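Local coordinates for protein Amuc_1100 (Akkermansia muciniphila, PDB 6KNY) that is of unknown function but is probably tied to a membrane by a transmembrane helix that is absent from the crystallised construct, at residues Q74-T79 against E123-N128; S129-L134 against S140-V145. All coordinates share one frame; numbering follows the deposited sequence.

Interaction 1 (Q74-T79 against E123-N128); sequences QNELKT and ELKAIN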
ATOM      1  N   GLN A  74     -12.203  10.213   1.187  1.00 30.15           N
ATOM      2  CA  GLN A  74     -13.127   9.272   0.559  1.00 34.27           C
ATOM      3  C   GLN A  74     -13.185   9.473  -0.947  1.00 34.46           C
ATOM      4  O   GLN A  74     -13.239   8.505  -1.716  1.00 34.03           O
ATOM      5  CB  GLN A  74     -14.502   9.450   1.184  1.00 37.30           C
ATOM      6  CG  GLN A  74     -15.432   8.304   1.017  1.00 42.14           C
ATOM      7  CD  GLN A  74     -16.633   8.440   1.921  1.00 45.68           C
ATOM      8  OE1 GLN A  74     -17.111   9.549   2.163  1.00 55.19           O
ATOM      9  NE2 GLN A  74     -17.106   7.320   2.453  1.00 39.57           N
ATOM     10  N   ASN A  75     -13.150  10.729  -1.384  1.00 37.98           N
ATOM     11  CA  ASN A  75     -13.170  11.019  -2.812  1.00 40.80           C
ATOM     12  C   ASN A  75     -11.867  10.570  -3.470  1.00 35.74           C
ATOM     13  O   ASN A  75     -11.873  10.051  -4.591  1.00 36.16           O
ATOM     14  CB  ASN A  75     -13.444  12.515  -3.005  1.00 46.58           C
ATOM     15  CG  ASN A  75     -12.925  13.052  -4.323  1.00 53.68           C
ATOM     16  OD1 ASN A  75     -13.521  12.821  -5.376  1.00 68.80           O
ATOM     17  ND2 ASN A  75     -11.826  13.792  -4.269  1.00 63.95           N
ATOM     18  N   GLU A  76     -10.738  10.719  -2.772  1.00 34.56           N
ATOM     19  CA  GLU A  76      -9.473  10.203  -3.296  1.00 35.72           C
ATOM     20  C   GLU A  76      -9.482   8.675  -3.347  1.00 31.01           C
ATOM     21  O   GLU A  76      -8.996   8.070  -4.312  1.00 27.42           O
ATOM     22  CB  GLU A  76      -8.306  10.707  -2.444  1.00 40.38           C
ATOM     23  CG  GLU A  76      -6.936  10.356  -3.012  1.00 45.58           C
ATOM     24  CD  GLU A  76      -5.793  10.847  -2.128  1.00 53.70           C
ATOM     25  OE1 GLU A  76      -5.958  10.877  -0.886  1.00 62.58           O
ATOM     26  OE2 GLU A  76      -4.735  11.216  -2.680  1.00 63.19           O
ATOM     27  N   LEU A  77     -10.041   8.038  -2.316  1.00 30.31           N
ATOM     28  CA  LEU A  77     -10.136   6.578  -2.295  1.00 29.52           C
ATOM     29  C   LEU A  77     -10.930   6.041  -3.490  1.00 31.40           C
ATOM     30  O   LEU A  77     -10.506   5.093  -4.167  1.00 30.55           O
ATOM     31  CB  LEU A  77     -10.773   6.126  -0.980  1.00 27.01           C
ATOM     32  CG  LEU A  77     -11.173   4.646  -0.863  1.00 28.32           C
ATOM     33  CD1 LEU A  77      -9.953   3.702  -1.026  1.00 28.30           C
ATOM     34  CD2 LEU A  77     -11.937   4.368   0.432  1.00 26.79           C
ATOM     35  N   LYS A  78     -12.091   6.641  -3.733  1.00 37.01           N
ATOM     36  CA  LYS A  78     -12.955   6.226  -4.832  1.00 36.80           C
ATOM     37  C   LYS A  78     -12.256   6.402  -6.173  1.00 37.13           C
ATOM     38  O   LYS A  78     -12.317   5.527  -7.036  1.00 39.47           O
ATOM     39  CB  LYS A  78     -14.264   7.018  -4.812  1.00 39.32           C
ATOM     40  CG  LYS A  78     -15.413   6.299  -4.126  1.00 40.27           C
ATOM     41  CD  LYS A  78     -16.333   7.280  -3.417  1.00 44.24           C
ATOM     42  CE  LYS A  78     -17.164   6.586  -2.350  1.00 46.71           C
ATOM     43  NZ  LYS A  78     -18.503   6.185  -2.863  1.00 55.37           N
ATOM     44  N   THR A  79     -11.593   7.541  -6.340  1.00 33.62           N
ATOM     45  CA  THR A  79     -10.878   7.837  -7.582  1.00 37.13           C
ATOM     46  C   THR A  79      -9.774   6.817  -7.825  1.00 35.49           C
ATOM     47  O   THR A  79      -9.644   6.267  -8.926  1.00 31.20           O
ATOM     48  CB  THR A  79     -10.287   9.245  -7.531  1.00 37.20           C
ATOM     49  OG1 THR A  79     -11.339  10.205  -7.372  1.00 37.23           O
ATOM     50  CG2 THR A  79      -9.478   9.546  -8.797  1.00 34.21           C
ATOM     51  N   GLU A 123      -1.268   6.929   4.071  1.00 24.38           N
ATOM     52  CA  GLU A 123      -1.291   5.476   3.887  1.00 25.30           C
ATOM     53  C   GLU A 123      -1.941   5.097   2.567  1.00 24.13           C
ATOM     54  O   GLU A 123      -1.454   4.217   1.848  1.00 23.62           O
ATOM     55  CB  GLU A 123      -2.012   4.801   5.055  1.00 24.86           C
ATOM     56  CG  GLU A 123      -1.785   3.310   5.063  1.00 27.57           C
ATOM     57  CD  GLU A 123      -2.389   2.619   6.260  1.00 28.48           C
ATOM     58  OE1 GLU A 123      -3.384   3.132   6.818  1.00 24.74           O
ATOM     59  OE2 GLU A 123      -1.875   1.541   6.624  1.00 29.97           O
ATOM     60  N   LEU A 124      -3.042   5.765   2.223  1.00 27.44           N
ATOM     61  CA  LEU A 124      -3.699   5.509   0.946  1.00 24.77           C
ATOM     62  C   LEU A 124      -2.791   5.855  -0.232  1.00 26.32           C
ATOM     63  O   LEU A 124      -2.728   5.105  -1.212  1.00 24.64           O
ATOM     64  CB  LEU A 124      -5.004   6.305   0.884  1.00 29.14           C
ATOM     65  CG  LEU A 124      -5.739   6.366  -0.463  1.00 32.44           C
ATOM     66  CD1 LEU A 124      -5.963   4.967  -1.057  1.00 34.41           C
ATOM     67  CD2 LEU A 124      -7.062   7.142  -0.331  1.00 33.27           C
ATOM     68  N   LYS A 125      -2.084   6.988  -0.165  1.00 29.04           N
ATOM     69  CA  LYS A 125      -1.216   7.350  -1.288  1.00 31.47           C
ATOM     70  C   LYS A 125      -0.082   6.348  -1.452  1.00 29.42           C
ATOM     71  O   LYS A 125       0.272   5.988  -2.582  1.00 25.68           O
ATOM     72  CB  LYS A 125      -0.651   8.770  -1.118  1.00 35.12           C
ATOM     73  CG  LYS A 125      -1.680   9.861  -1.420  1.00 40.52           C
ATOM     74  CD  LYS A 125      -1.433  10.622  -2.757  1.00 50.56           C
ATOM     75  CE  LYS A 125      -2.293  11.892  -2.945  1.00 60.13           C
ATOM     76  NZ  LYS A 125      -3.074  11.973  -4.226  1.00 60.34           N
ATOM     77  N   ALA A 126       0.486   5.863  -0.339  1.00 28.02           N
ATOM     78  CA  ALA A 126       1.572   4.886  -0.419  1.00 28.71           C
ATOM     79  C   ALA A 126       1.080   3.543  -0.962  1.00 24.75           C
ATOM     80  O   ALA A 126       1.725   2.936  -1.835  1.00 21.89           O
ATOM     81  CB  ALA A 126       2.216   4.704   0.961  1.00 33.29           C
ATOM     82  N   ILE A 127      -0.053   3.057  -0.448  1.00 23.89           N
ATOM     83  CA  ILE A 127      -0.594   1.779  -0.913  1.00 26.46           C
ATOM     84  C   ILE A 127      -1.012   1.887  -2.376  1.00 27.26           C
ATOM     85  O   ILE A 127      -0.699   1.012  -3.198  1.00 23.75           O
ATOM     86  CB  ILE A 127      -1.767   1.323  -0.016  1.00 25.44           C
ATOM     87  CG1 ILE A 127      -1.277   1.022   1.405  1.00 28.38           C
ATOM     88  CG2 ILE A 127      -2.478   0.078  -0.639  1.00 23.60           C
ATOM     89  CD1 ILE A 127      -2.401   0.712   2.427  1.00 28.68           C
ATOM     90  N   ASN A 128      -1.689   2.984  -2.730  1.00 27.10           N
ATOM     91  CA  ASN A 128      -2.047   3.220  -4.130  1.00 28.76           C
ATOM     92  C   ASN A 128      -0.835   3.144  -5.045  1.00 29.30           C
ATOM     93  O   ASN A 128      -0.896   2.550  -6.124  1.00 30.01           O
ATOM     94  CB  ASN A 128      -2.721   4.580  -4.316  1.00 30.36           C
ATOM     95  CG  ASN A 128      -3.139   4.805  -5.767  1.00 27.92           C
ATOM     96  OD1 ASN A 128      -3.988   4.085  -6.294  1.00 30.10           O
ATOM     97  ND2 ASN A 128      -2.487   5.739  -6.430  1.00 23.72           N
TER
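Leu-124 reaches from helix 117-134 to the backbone of Leu-77 on helix 70-91, and its side chain is the one to follow. CB leaves CA toward the other helix. CG stands anti to the backbone N (chi1 170°), and this sends the two methyls on into the gap between the helices. CD1 takes the end of Leu-77, lying 4.2 Å from CD1 of that residue. CD2 goes deeper: it sits 3.7 Å from the backbone N of Leu-77 and 3.9 Å from its CB, so one methyl lies against the start of the residue while the other meets its tip. The two leucine side chains cross at about a right angle.

The two segments run nearly parallel, 10° apart with axes 10.9 Å from each other. At that spacing backbone does not touch backbone; side chains bridge the gap. Helix 117-134 is the crossover helix of a beta-alpha-beta unit that links the parallel strands 94-95 and 141-146, and helix 70-91 lies alongside it. Phe-73 and Phe-80 of helix 70-91 also touch Leu-124, while Trp-101 packs on Leu-77.

Glu-76, extended beyond CG, slides past Leu-124 in the opposite direction, bringing OE1 to 3.9 Å from Leu-124 CD2. Lys-125, whose chain bends at chi2 and chi4, crosses the Glu-76 side chain at about a right angle and brings NZ to its carboxylate. The two charges form a salt bridge on the more exposed side, but the modelled 2.4 Å from Lys-125 NZ to Glu-76 OE2 is implausibly short, leaving the detailed placement of that carboxylate oxygen doubtful.

Interaction 2 (S129-L134 against S140-V145); sequences SLVNKL and SKFIKV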
ATOM      1  N   SER A 129       0.267   3.772  -4.640  0.67 28.27           N
ATOM      2  CA  SER A 129       1.467   3.762  -5.470  0.67 28.98           C
ATOM      3  C   SER A 129       2.046   2.356  -5.577  0.67 28.76           C
ATOM      4  O   SER A 129       2.451   1.918  -6.664  0.67 28.49           O
ATOM      5  CB  SER A 129       2.504   4.730  -4.904  0.67 29.66           C
ATOM      6  OG  SER A 129       3.720   4.610  -5.611  0.67 31.29           O
ATOM      7  N   LEU A 130       2.098   1.635  -4.451  1.00 26.99           N
ATOM      8  CA  LEU A 130       2.607   0.256  -4.438  1.00 26.99           C
ATOM      9  C   LEU A 130       1.791  -0.658  -5.347  1.00 24.56           C
ATOM     10  O   LEU A 130       2.339  -1.355  -6.204  1.00 25.46           O
ATOM     11  CB  LEU A 130       2.584  -0.299  -3.007  1.00 28.54           C
ATOM     12  CG  LEU A 130       2.986  -1.780  -2.862  1.00 29.34           C
ATOM     13  CD1 LEU A 130       4.330  -2.060  -3.534  1.00 30.42           C
ATOM     14  CD2 LEU A 130       3.022  -2.187  -1.393  1.00 30.92           C
ATOM     15  N   VAL A 131       0.474  -0.692  -5.159  1.00 26.56           N
ATOM     16  CA  VAL A 131      -0.326  -1.621  -5.949  1.00 28.75           C
ATOM     17  C   VAL A 131      -0.211  -1.294  -7.436  1.00 30.11           C
ATOM     18  O   VAL A 131      -0.153  -2.192  -8.285  1.00 26.21           O
ATOM     19  CB  VAL A 131      -1.779  -1.614  -5.454  1.00 29.93           C
ATOM     20  CG1 VAL A 131      -2.654  -2.477  -6.359  1.00 35.33           C
ATOM     21  CG2 VAL A 131      -1.824  -2.157  -4.026  1.00 28.83           C
ATOM     22  N   ASN A 132      -0.122  -0.004  -7.771  1.00 34.39           N
ATOM     23  CA  ASN A 132      -0.014   0.381  -9.178  1.00 35.94           C
ATOM     24  C   ASN A 132       1.293  -0.095  -9.802  1.00 33.89           C
ATOM     25  O   ASN A 132       1.306  -0.545 -10.956  1.00 31.27           O
ATOM     26  CB  ASN A 132      -0.188   1.891  -9.321  1.00 35.13           C
ATOM     27  CG  ASN A 132      -1.647   2.286  -9.389  1.00 35.20           C
ATOM     28  OD1 ASN A 132      -2.339   1.967 -10.357  1.00 42.47           O
ATOM     29  ND2 ASN A 132      -2.141   2.923  -8.344  1.00 37.26           N
ATOM     30  N   LYS A 133       2.402  -0.032  -9.055  1.00 30.41           N
ATOM     31  CA  LYS A 133       3.631  -0.659  -9.542  1.00 32.81           C
ATOM     32  C   LYS A 133       3.469  -2.176  -9.694  1.00 36.78           C
ATOM     33  O   LYS A 133       3.974  -2.766 -10.656  1.00 33.48           O
ATOM     34  CB  LYS A 133       4.805  -0.324  -8.612  1.00 32.47           C
ATOM     35  N   LEU A 134       2.738  -2.824  -8.781  1.00 29.14           N
ATOM     36  CA  LEU A 134       2.525  -4.273  -8.901  1.00 29.61           C
ATOM     37  C   LEU A 134       1.706  -4.616 -10.144  1.00 30.25           C
ATOM     38  O   LEU A 134       1.924  -5.661 -10.776  1.00 32.10           O
ATOM     39  CB  LEU A 134       1.822  -4.825  -7.661  1.00 27.76           C
ATOM     40  CG  LEU A 134       2.541  -4.783  -6.304  1.00 27.79           C
ATOM     41  CD1 LEU A 134       1.588  -5.211  -5.197  1.00 27.16           C
ATOM     42  CD2 LEU A 134       3.790  -5.653  -6.298  1.00 26.62           C
ATOM     43  N   SER A 140      -1.378 -12.162 -12.632  1.00 34.93           N
ATOM     44  CA  SER A 140      -2.665 -12.569 -13.174  1.00 34.09           C
ATOM     45  C   SER A 140      -3.845 -12.209 -12.284  1.00 33.69           C
ATOM     46  O   SER A 140      -4.964 -12.071 -12.793  1.00 35.91           O
ATOM     47  CB  SER A 140      -2.673 -14.077 -13.453  1.00 35.67           C
ATOM     48  OG  SER A 140      -2.693 -14.781 -12.233  1.00 49.45           O
ATOM     49  N   LYS A 141      -3.642 -12.093 -10.970  0.51 33.97           N
ATOM     50  CA  LYS A 141      -4.731 -11.741 -10.067  0.51 33.60           C
ATOM     51  C   LYS A 141      -4.184 -11.004  -8.857  0.51 32.82           C
ATOM     52  O   LYS A 141      -3.113 -11.345  -8.350  0.51 33.99           O
ATOM     53  CB  LYS A 141      -5.512 -12.967  -9.561  0.51 37.07           C
ATOM     54  CG  LYS A 141      -5.578 -14.153 -10.504  0.51 39.59           C
ATOM     55  CD  LYS A 141      -6.492 -15.226  -9.971  0.51 39.53           C
ATOM     56  CE  LYS A 141      -6.599 -16.363 -10.973  0.51 41.98           C
ATOM     57  NZ  LYS A 141      -7.444 -17.477 -10.479  0.51 43.09           N
ATOM     58  N   PHE A 142      -4.933 -10.001  -8.407  1.00 32.82           N
ATOM     59  CA  PHE A 142      -4.835  -9.474  -7.051  1.00 30.84           C
ATOM     60  C   PHE A 142      -5.884 -10.196  -6.214  1.00 33.45           C
ATOM     61  O   PHE A 142      -7.072 -10.190  -6.561  1.00 35.02           O
ATOM     62  CB  PHE A 142      -5.078  -7.964  -7.007  1.00 31.14           C
ATOM     63  CG  PHE A 142      -3.967  -7.140  -7.596  1.00 35.70           C
ATOM     64  CD1 PHE A 142      -2.746  -7.037  -6.948  1.00 34.83           C
ATOM     65  CD2 PHE A 142      -4.156  -6.438  -8.784  1.00 35.94           C
ATOM     66  CE1 PHE A 142      -1.717  -6.259  -7.484  1.00 37.71           C
ATOM     67  CE2 PHE A 142      -3.137  -5.663  -9.323  1.00 36.57           C
ATOM     68  CZ  PHE A 142      -1.918  -5.571  -8.675  1.00 38.83           C
ATOM     69  N   ILE A 143      -5.454 -10.839  -5.137  1.00 30.15           N
ATOM     70  CA  ILE A 143      -6.344 -11.660  -4.330  1.00 27.93           C
ATOM     71  C   ILE A 143      -6.859 -10.891  -3.119  1.00 29.35           C
ATOM     72  O   ILE A 143      -8.032 -10.999  -2.758  1.00 26.17           O
ATOM     73  CB  ILE A 143      -5.619 -12.960  -3.913  1.00 29.78           C
ATOM     74  CG1 ILE A 143      -5.276 -13.789  -5.147  1.00 30.73           C
ATOM     75  CG2 ILE A 143      -6.486 -13.781  -2.919  1.00 32.65           C
ATOM     76  CD1 ILE A 143      -4.364 -14.977  -4.868  1.00 32.45           C
ATOM     77  N   LYS A 144      -5.999 -10.096  -2.486  1.00 29.46           N
ATOM     78  CA  LYS A 144      -6.449  -9.340  -1.328  1.00 31.72           C
ATOM     79  C   LYS A 144      -5.476  -8.199  -1.055  1.00 28.10           C
ATOM     80  O   LYS A 144      -4.271  -8.325  -1.292  1.00 24.93           O
ATOM     81  CB  LYS A 144      -6.621 -10.266  -0.108  1.00 39.05           C
ATOM     82  CG  LYS A 144      -5.436 -10.466   0.807  1.00 48.27           C
ATOM     83  CD  LYS A 144      -5.883 -11.298   2.035  1.00 54.40           C
ATOM     84  CE  LYS A 144      -4.741 -11.578   3.032  1.00 61.74           C
ATOM     85  NZ  LYS A 144      -4.985 -12.774   3.922  1.00 62.41           N
ATOM     86  N   VAL A 145      -6.026  -7.063  -0.631  1.00 27.90           N
ATOM     87  CA  VAL A 145      -5.263  -5.995   0.003  1.00 26.72           C
ATOM     88  C   VAL A 145      -5.943  -5.774   1.342  1.00 26.02           C
ATOM     89  O   VAL A 145      -7.057  -5.238   1.399  1.00 26.21           O
ATOM     90  CB  VAL A 145      -5.227  -4.702  -0.819  1.00 25.14           C
ATOM     91  CG1 VAL A 145      -4.373  -3.657  -0.096  1.00 23.98           C
ATOM     92  CG2 VAL A 145      -4.681  -4.978  -2.220  1.00 26.10           C
TER
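The ring of Phe-142 has Val-131 over one face and Leu-134 at its edge. CG1 of Val-131 makes a CH-pi contact, 4.3 Å from the centroid of the Phe-142 ring and 25° off the ring normal, displaced toward the rim that carries CE1 and CZ. At the edge, CB of Leu-134 lies in the ring plane, 3.8 Å from CE1 of Phe-142. The same end of the ring also comes against the helix backbone, with Phe-142 CZ 3.8 Å from the carbonyl O of Val-131. No hydrogen bond joins the two segments; shape and apolar contact do the work.

Val-131 divides its branches between two residues of the strand. CG1 stands anti to the backbone N (chi1 174°) and takes the ring, while CG2 looks to Val-145, where it lies a loose 4.4 Å from CG2. Phe-142 and Val-145 are three residues apart yet both point toward the helix, because Ile-143 and Lys-144 form a classic beta bulge opposite Ala-178 that shifts the usual alternation of the strand. Ser-140 and Lys-141 form a second bulge, opposite Gln-180. With an alanine in place of Phe-142, the face contact of Val-131 and the edge contact of Leu-134 would probably both be lost, opening a gap between helix and strand.

The whole contact is buried. After a short connection the strand turns back under the last turns of helix 117-134, the segment directions 145° apart. Ile-93, just ahead of the parallel strand 94-95, also touches the ring, Leu-102 packs on Val-131, and Ala-189 and Ile-193 of helix 183-194 meet Leu-134.

Helix 117-134 carries both contacts in series: residues 123-128 meet helix 70-91 in interaction 1, and the very next residues, 129-134, meet the strand in interaction 2. The centres lie about 14 Å apart. They join directly where Ile-127 CG2 packs 4.2 Å from Val-145 CG1, so the strand that takes Phe-142 to the helix also reaches back to the segment used in interaction 1. Trp-101 and Leu-102, adjacent in the chain, serve one contact each, touching Leu-77 and Val-131. Interaction 1 is only partly buried and includes a charged pair, whereas interaction 2 is buried and apolar. With the function unknown, neither contact can be tied to a site.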